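Local structure of microcin B17-processing protein McbD (Escherichia coli str. K-12 substr. MG1655, 6GRH) at residues D199-L202 and L203-S207; I267-H270 and N271-G275. The protein is the YcaO-family protein needed to process the inactive microcin B17 precursor McbA into the active peptide antibiotic. The protein carries 1 engineered substitution. All blocks are in the same frame, centred on the assembly; numbering follows the deposited sequence. Where two conformers were deposited one is given.

Contact 1 of 2, residues D199-L202 and L203-S207; sequences DEIL and LALRS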
ATOM      1  N   ASP E 199     -38.138  -0.302  -8.824  1.00 39.15           N
ATOM      2  CA  ASP E 199     -39.121  -0.183  -7.749  1.00 40.88           C
ATOM      3  C   ASP E 199     -38.764   0.895  -6.731  1.00 40.24           C
ATOM      4  O   ASP E 199     -39.636   1.567  -6.223  1.00 40.13           O
ATOM      5  CB  ASP E 199     -39.318  -1.543  -7.074  1.00 42.84           C
ATOM      6  CG  ASP E 199     -39.930  -2.578  -8.030  1.00 44.54           C
ATOM      7  OD1 ASP E 199     -40.602  -2.178  -9.009  1.00 46.05           O
ATOM      8  OD2 ASP E 199     -39.724  -3.789  -7.831  1.00 45.56           O
ATOM      9  N   GLU E 200     -37.477   1.058  -6.459  1.00 40.59           N
ATOM     10  CA  GLU E 200     -36.983   2.140  -5.601  1.00 41.85           C
ATOM     11  C   GLU E 200     -37.365   3.530  -6.173  1.00 40.06           C
ATOM     12  O   GLU E 200     -37.883   4.382  -5.448  1.00 40.45           O
ATOM     13  CB  GLU E 200     -35.467   2.022  -5.461  1.00 43.27           C
ATOM     14  CG  GLU E 200     -34.851   2.860  -4.359  1.00 45.27           C
ATOM     15  CD  GLU E 200     -34.727   2.139  -3.029  1.00 47.48           C
ATOM     16  OE1 GLU E 200     -35.303   1.036  -2.825  1.00 50.60           O
ATOM     17  OE2 GLU E 200     -34.047   2.718  -2.160  1.00 49.89           O
ATOM     18  N   ILE E 201     -37.116   3.737  -7.469  1.00 37.57           N
ATOM     19  CA  ILE E 201     -37.520   4.977  -8.145  1.00 36.68           C
ATOM     20  C   ILE E 201     -39.043   5.131  -8.120  1.00 36.88           C
ATOM     21  O   ILE E 201     -39.546   6.172  -7.722  1.00 37.07           O
ATOM     22  CB  ILE E 201     -37.010   5.065  -9.609  1.00 35.51           C
ATOM     23  CG1 ILE E 201     -35.488   5.118  -9.654  1.00 34.93           C
ATOM     24  CG2 ILE E 201     -37.599   6.283 -10.332  1.00 34.94           C
ATOM     25  CD1 ILE E 201     -34.927   4.693 -10.995  1.00 34.81           C
ATOM     26  N   LEU E 202     -39.784   4.099  -8.515  1.00 37.22           N
ATOM     27  CA  LEU E 202     -41.242   4.223  -8.559  1.00 37.76           C
ATOM     28  C   LEU E 202     -41.819   4.563  -7.179  1.00 38.21           C
ATOM     29  O   LEU E 202     -42.669   5.451  -7.073  1.00 37.86           O
ATOM     30  CB  LEU E 202     -41.914   2.965  -9.147  1.00 38.92           C
ATOM     31  CG  LEU E 202     -41.647   2.748 -10.643  1.00 38.62           C
ATOM     32  CD1 LEU E 202     -41.979   1.317 -11.032  1.00 39.33           C
ATOM     33  CD2 LEU E 202     -42.429   3.732 -11.501  1.00 39.00           C
ATOM     34  N   LEU E 203     -41.337   3.895  -6.124  1.00 38.44           N
ATOM     35  CA  LEU E 203     -41.830   4.187  -4.769  1.00 39.61           C
ATOM     36  C   LEU E 203     -41.528   5.647  -4.355  1.00 38.96           C
ATOM     37  O   LEU E 203     -42.379   6.340  -3.817  1.00 39.21           O
ATOM     38  CB  LEU E 203     -41.228   3.212  -3.750  1.00 40.50           C
ATOM     39  CG  LEU E 203     -41.889   3.243  -2.370  1.00 42.57           C
ATOM     40  CD1 LEU E 203     -43.354   2.871  -2.457  1.00 43.56           C
ATOM     41  CD2 LEU E 203     -41.164   2.315  -1.403  1.00 43.50           C
ATOM     42  N   ALA E 204     -40.306   6.092  -4.614  1.00 37.81           N
ATOM     43  CA  ALA E 204     -39.914   7.460  -4.289  1.00 37.67           C
ATOM     44  C   ALA E 204     -40.795   8.481  -5.023  1.00 38.09           C
ATOM     45  O   ALA E 204     -41.265   9.441  -4.406  1.00 38.14           O
ATOM     46  CB  ALA E 204     -38.449   7.680  -4.615  1.00 36.62           C
ATOM     47  N   LEU E 205     -41.049   8.244  -6.316  1.00 37.77           N
ATOM     48  CA  LEU E 205     -41.912   9.138  -7.115  1.00 38.10           C
ATOM     49  C   LEU E 205     -43.341   9.163  -6.591  1.00 39.51           C
ATOM     50  O   LEU E 205     -43.936  10.235  -6.477  1.00 39.87           O
ATOM     51  CB  LEU E 205     -41.903   8.762  -8.598  1.00 37.45           C
ATOM     52  CG  LEU E 205     -40.565   8.889  -9.338  1.00 36.44           C
ATOM     53  CD1 LEU E 205     -40.708   8.357 -10.760  1.00 35.91           C
ATOM     54  CD2 LEU E 205     -40.080  10.330  -9.354  1.00 36.94           C
ATOM     55  N   ARG E 206     -43.880   7.978  -6.288  0.50 40.13           N
ATOM     56  CA  ARG E 206     -45.213   7.826  -5.674  0.50 41.56           C
ATOM     57  C   ARG E 206     -45.330   8.530  -4.324  0.50 42.32           C
ATOM     58  O   ARG E 206     -46.389   9.051  -3.995  0.50 43.06           O
ATOM     59  CB  ARG E 206     -45.558   6.345  -5.474  0.50 42.02           C
ATOM     60  CG  ARG E 206     -45.931   5.580  -6.737  0.50 42.04           C
ATOM     61  CD  ARG E 206     -46.367   4.148  -6.413  0.50 42.73           C
ATOM     62  NE  ARG E 206     -46.255   3.273  -7.577  0.50 42.44           N
ATOM     63  CZ  ARG E 206     -45.486   2.189  -7.647  0.50 41.86           C
ATOM     64  NH1 ARG E 206     -44.759   1.810  -6.603  0.50 41.56           N
ATOM     65  NH2 ARG E 206     -45.460   1.478  -8.771  0.50 41.20           N
ATOM     66  N   SER E 207     -44.244   8.547  -3.550  1.00 42.16           N
ATOM     67  CA  SER E 207     -44.217   9.248  -2.249  1.00 43.57           C
ATOM     68  C   SER E 207     -44.096  10.780  -2.399  1.00 43.70           C
ATOM     69  O   SER E 207     -44.648  11.521  -1.601  1.00 44.91           O
ATOM     70  CB  SER E 207     -43.144   8.671  -1.307  1.00 43.21           C
ATOM     71  OG  SER E 207     -41.828   9.035  -1.680  1.00 44.95           O
TER
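Ile201 and Leu205, one helical turn apart, lie side by side and point the same way, turned toward the interior, with CG2 of Ile201 3.8 Å from CD1 of Leu205. A second i to i+4 pair joins Leu202 to Arg206, whose side chain was modelled in two conformers. In one of them the guanidinium folds back so that CB of Leu202 lies beneath one face of the flat group, 3.9 Å from Arg206 NH2 and displaced toward its rim. The Arg206 side chain is extended from CG to NE, and its CG, placed anti to the carbonyl carbon (chi1 -74°), passes 3.3 Å from Leu202 O, the same oxygen that accepts the Arg206 backbone N-H at 2.9 Å. CB and CG of Arg206 thus lie beside Leu202 O, while the guanidinium lies over Leu202 CB. Farther along, Ser207 turns its hydroxyl back to the backbone, OG donating to Ala204 O at 2.8 Å; the donor approaches well to the side of the carbonyl, at a C=O...OG angle of 117°.

What positions these groups lies around the helix. In the same conformer, hydrogen bonds from Arg206 NE to Ser189 O and from NH2 to Ile191 O probably help to orient the guanidinium. Ile201, Leu202 and Leu205 face helix 251-275, the two leucines also touching Ile211 of strand 210-215. The interface with a neighbouring McbC chain takes in both Glu200, salt-bridged to its Arg63 and also hydrogen-bonded to Asn23 of the same chain as Glu200, and the apolar Ala204 and Leu205. The backbone bonds from Leu203 N to Asp199 O and from Leu205 N to Ile201 O, both 2.9 Å, belong to the regular i to i+4 ladder of an alpha-helix, here helix 196-208 of the YcaO domain.

Contact 2 of 2, residues I267-H270 and N271-G275; sequences ICLH and NFLIG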
ATOM      1  N   ILE E 267     -33.201  14.043 -11.843  1.00 30.87           N
ATOM      2  CA  ILE E 267     -32.060  14.356 -10.999  1.00 31.48           C
ATOM      3  C   ILE E 267     -31.106  15.391 -11.618  1.00 31.29           C
ATOM      4  O   ILE E 267     -30.576  16.232 -10.884  1.00 31.02           O
ATOM      5  CB  ILE E 267     -31.324  13.079 -10.512  1.00 31.47           C
ATOM      6  CG1 ILE E 267     -30.573  13.378  -9.221  1.00 32.46           C
ATOM      7  CG2 ILE E 267     -30.401  12.513 -11.576  1.00 30.48           C
ATOM      8  CD1 ILE E 267     -31.482  13.701  -8.061  1.00 33.67           C
ATOM      9  N   CYS E 268     -30.912  15.363 -12.942  1.00 32.22           N
ATOM     10  CA  CYS E 268     -30.071  16.384 -13.599  1.00 33.59           C
ATOM     11  C   CYS E 268     -30.640  17.776 -13.417  1.00 33.61           C
ATOM     12  O   CYS E 268     -29.927  18.694 -13.017  1.00 32.87           O
ATOM     13  CB  CYS E 268     -29.860  16.086 -15.080  1.00 35.20           C
ATOM     14  SG  CYS E 268     -28.778  14.639 -15.297  1.00 38.94           S
ATOM     15  N   LEU E 269     -31.938  17.935 -13.676  1.00 33.38           N
ATOM     16  CA  LEU E 269     -32.568  19.229 -13.443  1.00 33.89           C
ATOM     17  C   LEU E 269     -32.598  19.594 -11.957  1.00 33.33           C
ATOM     18  O   LEU E 269     -32.321  20.733 -11.607  1.00 33.30           O
ATOM     19  CB  LEU E 269     -33.964  19.290 -14.049  1.00 34.70           C
ATOM     20  CG  LEU E 269     -34.694  20.628 -13.945  1.00 36.14           C
ATOM     21  CD1 LEU E 269     -33.840  21.825 -14.346  1.00 37.07           C
ATOM     22  CD2 LEU E 269     -35.929  20.538 -14.825  1.00 37.13           C
ATOM     23  N   HIS E 270     -32.874  18.631 -11.082  1.00 32.47           N
ATOM     24  CA  HIS E 270     -32.847  18.889  -9.624  1.00 32.69           C
ATOM     25  C   HIS E 270     -31.480  19.436  -9.181  1.00 32.68           C
ATOM     26  O   HIS E 270     -31.429  20.403  -8.431  1.00 32.72           O
ATOM     27  CB  HIS E 270     -33.179  17.619  -8.820  1.00 32.54           C
ATOM     28  CG  HIS E 270     -33.163  17.823  -7.342  1.00 32.87           C
ATOM     29  ND1 HIS E 270     -34.241  18.330  -6.651  1.00 33.82           N
ATOM     30  CD2 HIS E 270     -32.186  17.621  -6.427  1.00 32.87           C
ATOM     31  CE1 HIS E 270     -33.933  18.415  -5.370  1.00 34.50           C
ATOM     32  NE2 HIS E 270     -32.688  17.998  -5.208  1.00 33.94           N
ATOM     33  N   ASN E 271     -30.407  18.834  -9.688  1.00 32.02           N
ATOM     34  CA  ASN E 271     -29.053  19.213  -9.311  1.00 33.11           C
ATOM     35  C   ASN E 271     -28.615  20.552  -9.894  1.00 33.50           C
ATOM     36  O   ASN E 271     -27.870  21.302  -9.241  1.00 33.48           O
ATOM     37  CB  ASN E 271     -28.056  18.132  -9.715  1.00 32.53           C
ATOM     38  CG  ASN E 271     -28.091  16.935  -8.781  1.00 32.87           C
ATOM     39  OD1 ASN E 271     -28.574  17.022  -7.649  1.00 34.44           O
ATOM     40  ND2 ASN E 271     -27.564  15.827  -9.244  1.00 32.11           N
ATOM     41  N   PHE E 272     -29.077  20.823 -11.114  1.00 34.11           N
ATOM     42  CA  PHE E 272     -28.970  22.151 -11.720  1.00 35.28           C
ATOM     43  C   PHE E 272     -29.630  23.203 -10.797  1.00 36.39           C
ATOM     44  O   PHE E 272     -29.001  24.226 -10.444  1.00 36.21           O
ATOM     45  CB  PHE E 272     -29.599  22.139 -13.126  1.00 35.97           C
ATOM     46  CG  PHE E 272     -29.433  23.429 -13.868  1.00 37.34           C
ATOM     47  CD1 PHE E 272     -30.316  24.477 -13.663  1.00 38.85           C
ATOM     48  CD2 PHE E 272     -28.349  23.612 -14.724  1.00 37.58           C
ATOM     49  CE1 PHE E 272     -30.141  25.693 -14.326  1.00 39.92           C
ATOM     50  CE2 PHE E 272     -28.175  24.822 -15.390  1.00 38.43           C
ATOM     51  CZ  PHE E 272     -29.065  25.860 -15.186  1.00 38.97           C
ATOM     52  N   LEU E 273     -30.856  22.928 -10.349  1.00 36.29           N
ATOM     53  CA  LEU E 273     -31.596  23.891  -9.517  1.00 38.43           C
ATOM     54  C   LEU E 273     -31.058  24.099  -8.091  1.00 39.68           C
ATOM     55  O   LEU E 273     -31.117  25.205  -7.586  1.00 40.88           O
ATOM     56  CB  LEU E 273     -33.093  23.547  -9.466  1.00 38.57           C
ATOM     57  CG  LEU E 273     -33.856  23.599 -10.795  1.00 37.85           C
ATOM     58  CD1 LEU E 273     -35.193  22.890 -10.642  1.00 37.92           C
ATOM     59  CD2 LEU E 273     -34.066  25.036 -11.259  1.00 38.75           C
ATOM     60  N   ILE E 274     -30.538  23.063  -7.442  1.00 40.42           N
ATOM     61  CA  ILE E 274     -29.953  23.222  -6.091  1.00 41.54           C
ATOM     62  C   ILE E 274     -28.496  23.693  -6.163  1.00 42.49           C
ATOM     63  O   ILE E 274     -27.949  24.192  -5.181  1.00 43.49           O
ATOM     64  CB  ILE E 274     -30.074  21.946  -5.221  1.00 41.09           C
ATOM     65  CG1 ILE E 274     -29.244  20.783  -5.781  1.00 39.99           C
ATOM     66  CG2 ILE E 274     -31.533  21.549  -5.088  1.00 41.68           C
ATOM     67  CD1 ILE E 274     -28.987  19.687  -4.774  1.00 40.30           C
ATOM     68  N   GLY E 275     -27.869  23.506  -7.321  1.00 43.15           N
ATOM     69  CA  GLY E 275     -26.593  24.138  -7.625  1.00 44.90           C
ATOM     70  C   GLY E 275     -26.664  25.656  -7.792  1.00 46.98           C
ATOM     71  O   GLY E 275     -25.659  26.325  -7.646  1.00 48.25           O
TER
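Ile274 sets its CG2 methyl over one face of the His270 imidazole, 3.7 Å from NE2 and off-centre toward the rim. This is a CH-pi contact between residues four apart on alpha-helix 251-275 of the YcaO domain: CG2 stands 4.1 Å from the ring centroid, 25° off the ring normal. Both first torsions contribute. The imidazole is carried anti to the backbone N and swings alongside the following turn, while Ile274 holds CG1 in the cramped place between its own N and carbonyl carbon (chi1 66°), which turns CG2 back toward the ring. NE2, the ring atom nearest the methyl, is hydrogen-bonded to Glu5 OE1 of a neighbouring McbC chain; that bond and the methyl together restrict how the imidazole can rotate, and the carboxylate would probably polarise it.

Around the helix from this pair, the Leu269 isobutyl group runs across that of Leu273, CD1 of the first lying 4.0 Å from CG of the second. Leu269 also packs on Ile239 and Met291, which joins this apolar side to a loop and to helix 285-292. Asn271 bends its amide back along the helix toward Ile267, and ND2 passes 3.9 Å from CG1 of that side chain. The amide plane is inclined 61° to the neighbouring imidazole, so the two flat groups are far from parallel. Beneath these side chains the backbone ladder continues, Leu273 N donating to Leu269 O at 2.9 Å and Ile274 N to His270 O at 3.0 Å. The latter oxygen also meets the isoleucine side chain directly, with Ile274 CG1 at 3.5 Å from His270 O.

Contacts 1 and 2 show one principle, the pairing of side chains a helical turn apart, on two different helices of the same YcaO domain. Their centres are 19 Å apart and their nearest atoms about 8 Å, so they do not touch; an earlier part of helix 251-275 provides the connection, because Val259, Leu262 and Trp263 receive side chains of contact 1 before that helix runs on into contact 2. In each, a side chain that packs against one a turn away also has a partner across a subunit boundary: Leu205 of contact 1 meets Phe66 of an McbC chain, and His270 of contact 2 meets Gly65 of an McbC chain.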